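Local structure of catalase (Corynebacterium glutamicum atcc 13032, 4B7H) at the interface of chains A and B. The protein catalyses the breakdown of hydrogen peroxide to water and dioxygen at a haem iron, an activity that nitric oxide inhibits. Coordinates in Å, arbitrary orientation; residue numbers count along the deposited sequence, not the author numbering. Chains: chain A/B, Catalase.

The interface of chains A and B. Residues chain A 379, 398-399, 406-407, 410; chain B 22, 33-34.
With chi1 near -55° the carboxylate of A:Asp410 lies beside its own backbone N and reaches toward B:Glu33, whose side chain, bent at chi2, turns away from A:Asp410 toward B:Thr22. The backbone N-H of B:Glu33 meets the syn lone pair of A:Asp410 OD2 at 2.8 Å in a nearly straight bond, 174° at the hydrogen. The same oxygen accepts the N-H of A:Gly407 from its anti side at 2.9 Å, well out of the carboxylate plane; two amides, one from each chain, thus fix the rotation of the carboxylate. The side chain of B:Asn34 crosses that of A:Asp410 at a slant, with amide and carboxylate planes 32° apart, but ND2 stays 3.5 Å from A:Asp410 OD1, a contact rather than a hydrogen bond.

The aliphatic part of B:Glu33 runs past A:Ala406 and A:Ser398, with CG 3.9 Å from A:Ala406 CA and CB against the hydroxyl oxygen of A:Ser398. Its carboxylate ends beside B:Thr22, whose hydroxyl OG1 donates to OE2, a second-shell bond within chain B that steadies both side chains. B:Thr22 also donates its backbone N-H to A:Ala406 O at 2.9 Å. Its methyl CG2 meets the rim of the A:Tyr379 ring at CE2 from off the ring plane, 3.5 Å away, the two side chains crossing at about a right angle.

Two waters complete the seam, one of them linking A:Tyr379 N to B:Glu33 OE2. All nine residues lie in loops, and the patch hides 134 Å² in total. It recurs with the chains exchanged across the two-fold axis, consistent with the interwoven tetramer typical of haem catalases, and probably contributes to assembly rather than to the haem pocket. At the second water, A:Ser398 OG stands 2.8 Å from the water oxygen, which also bonds the side-chain carbonyl OD1 of B:Asn34.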
ATOM      1  N   TYR A 379     -17.466 -15.698  -4.140  1.00  8.77           N
ATOM      2  CA  TYR A 379     -17.893 -14.581  -4.977  1.00  7.93           C
ATOM      3  C   TYR A 379     -16.970 -13.368  -4.827  1.00  9.26           C
ATOM      4  O   TYR A 379     -17.128 -12.368  -5.529  1.00 10.26           O
ATOM      5  CB  TYR A 379     -19.351 -14.213  -4.689  1.00  9.07           C
ATOM      6  CG  TYR A 379     -20.304 -15.243  -5.230  1.00  8.84           C
ATOM      7  CD1 TYR A 379     -20.700 -15.213  -6.559  1.00 10.18           C
ATOM      8  CD2 TYR A 379     -20.798 -16.260  -4.422  1.00  9.99           C
ATOM      9  CE1 TYR A 379     -21.575 -16.169  -7.068  1.00  8.52           C
ATOM     10  CE2 TYR A 379     -21.670 -17.222  -4.932  1.00  8.21           C
ATOM     11  CZ  TYR A 379     -22.054 -17.164  -6.252  1.00  7.87           C
ATOM     12  OH  TYR A 379     -22.914 -18.111  -6.760  1.00  8.99           O
ATOM     13  N   SER A 398     -24.733 -13.786  -5.699  1.00  8.22           N
ATOM     14  CA  SER A 398     -25.765 -14.787  -5.441  1.00  8.65           C
ATOM     15  C   SER A 398     -26.874 -14.111  -4.637  1.00  8.18           C
ATOM     16  O   SER A 398     -26.611 -13.173  -3.886  1.00  8.87           O
ATOM     17  CB  SER A 398     -25.216 -16.036  -4.726  1.00  9.37           C
ATOM     18  OG  SER A 398     -25.217 -15.884  -3.311  1.00 10.94           O
ATOM     19  N   PRO A 399     -28.125 -14.573  -4.791  1.00  8.90           N
ATOM     20  CA  PRO A 399     -28.562 -15.700  -5.628  1.00  8.91           C
ATOM     21  C   PRO A 399     -28.516 -15.373  -7.113  1.00  8.78           C
ATOM     22  O   PRO A 399     -28.676 -14.211  -7.496  1.00  9.54           O
ATOM     23  CB  PRO A 399     -30.011 -15.902  -5.189  1.00  9.11           C
ATOM     24  CG  PRO A 399     -30.448 -14.522  -4.759  1.00  9.45           C
ATOM     25  CD  PRO A 399     -29.247 -13.983  -4.046  1.00  9.33           C
ATOM     26  N   ALA A 406     -24.548 -21.178  -3.408  1.00  9.54           N
ATOM     27  CA  ALA A 406     -24.563 -20.281  -2.265  1.00  9.26           C
ATOM     28  C   ALA A 406     -24.213 -21.086  -1.011  1.00  9.17           C
ATOM     29  O   ALA A 406     -23.547 -22.115  -1.101  1.00  9.28           O
ATOM     30  CB  ALA A 406     -25.908 -19.595  -2.145  1.00 10.65           C
ATOM     31  N   GLY A 407     -24.630 -20.633   0.164  1.00  8.79           N
ATOM     32  CA  GLY A 407     -24.264 -21.336   1.383  1.00  8.98           C
ATOM     33  C   GLY A 407     -25.037 -22.632   1.563  1.00  8.93           C
ATOM     34  O   GLY A 407     -26.086 -22.816   0.943  1.00  9.72           O
ATOM     35  N   ASP A 410     -28.586 -22.168   2.515  1.00  9.13           N
ATOM     36  CA  ASP A 410     -29.411 -21.492   1.517  1.00  9.15           C
ATOM     37  C   ASP A 410     -29.930 -22.506   0.501  1.00 10.04           C
ATOM     38  O   ASP A 410     -29.435 -23.637   0.438  1.00 11.73           O
ATOM     39  CB  ASP A 410     -28.587 -20.441   0.758  1.00  8.67           C
ATOM     40  CG  ASP A 410     -27.902 -19.418   1.668  1.00  8.70           C
ATOM     41  OD1 ASP A 410     -28.469 -18.992   2.701  1.00  9.09           O
ATOM     42  OD2 ASP A 410     -26.771 -19.024   1.310  1.00  9.35           O
TER
ATOM     43  N   THR B  22     -20.692 -22.560  -1.689  1.00  9.34           N
ATOM     44  CA  THR B  22     -19.516 -21.715  -1.597  1.00  9.34           C
ATOM     45  C   THR B  22     -18.675 -22.095  -0.384  1.00  9.40           C
ATOM     46  O   THR B  22     -19.150 -22.774   0.534  1.00 10.07           O
ATOM     47  CB  THR B  22     -19.912 -20.238  -1.529  1.00 10.01           C
ATOM     48  OG1 THR B  22     -20.966 -20.084  -0.571  1.00  9.42           O
ATOM     49  CG2 THR B  22     -20.402 -19.759  -2.892  1.00 10.51           C
ATOM     50  N   GLU B  33     -25.025 -17.118   2.323  1.00  8.13           N
ATOM     51  CA  GLU B  33     -24.703 -15.904   1.580  1.00  8.91           C
ATOM     52  C   GLU B  33     -25.804 -14.867   1.754  1.00  8.18           C
ATOM     53  O   GLU B  33     -25.731 -13.779   1.166  1.00  8.79           O
ATOM     54  CB  GLU B  33     -24.565 -16.198   0.080  1.00  8.94           C
ATOM     55  CG  GLU B  33     -23.448 -17.144  -0.318  1.00  9.31           C
ATOM     56  CD  GLU B  33     -22.054 -16.589  -0.073  1.00  9.92           C
ATOM     57  OE1 GLU B  33     -21.904 -15.449   0.434  1.00  9.16           O
ATOM     58  OE2 GLU B  33     -21.090 -17.314  -0.391  1.00 10.11           O
ATOM     59  N   ASN B  34     -26.819 -15.197   2.552  1.00  7.95           N
ATOM     60  CA  ASN B  34     -28.027 -14.374   2.646  1.00  8.41           C
ATOM     61  C   ASN B  34     -28.301 -13.724   4.003  1.00  9.21           C
ATOM     62  O   ASN B  34     -28.848 -12.624   4.063  1.00  9.57           O
ATOM     63  CB  ASN B  34     -29.259 -15.195   2.262  1.00  8.89           C
ATOM     64  CG  ASN B  34     -29.243 -15.643   0.814  1.00  9.37           C
ATOM     65  OD1 ASN B  34     -28.621 -15.013  -0.042  1.00 10.66           O
ATOM     66  ND2 ASN B  34     -29.960 -16.724   0.524  1.00  8.63           N
TER
HETATM   67  O   HOH W   1     -18.760 -16.433  -1.404  1.00  8.75           O
HETATM   68  O   HOH W   2     -27.739 -16.653  -2.231  1.00 10.06           O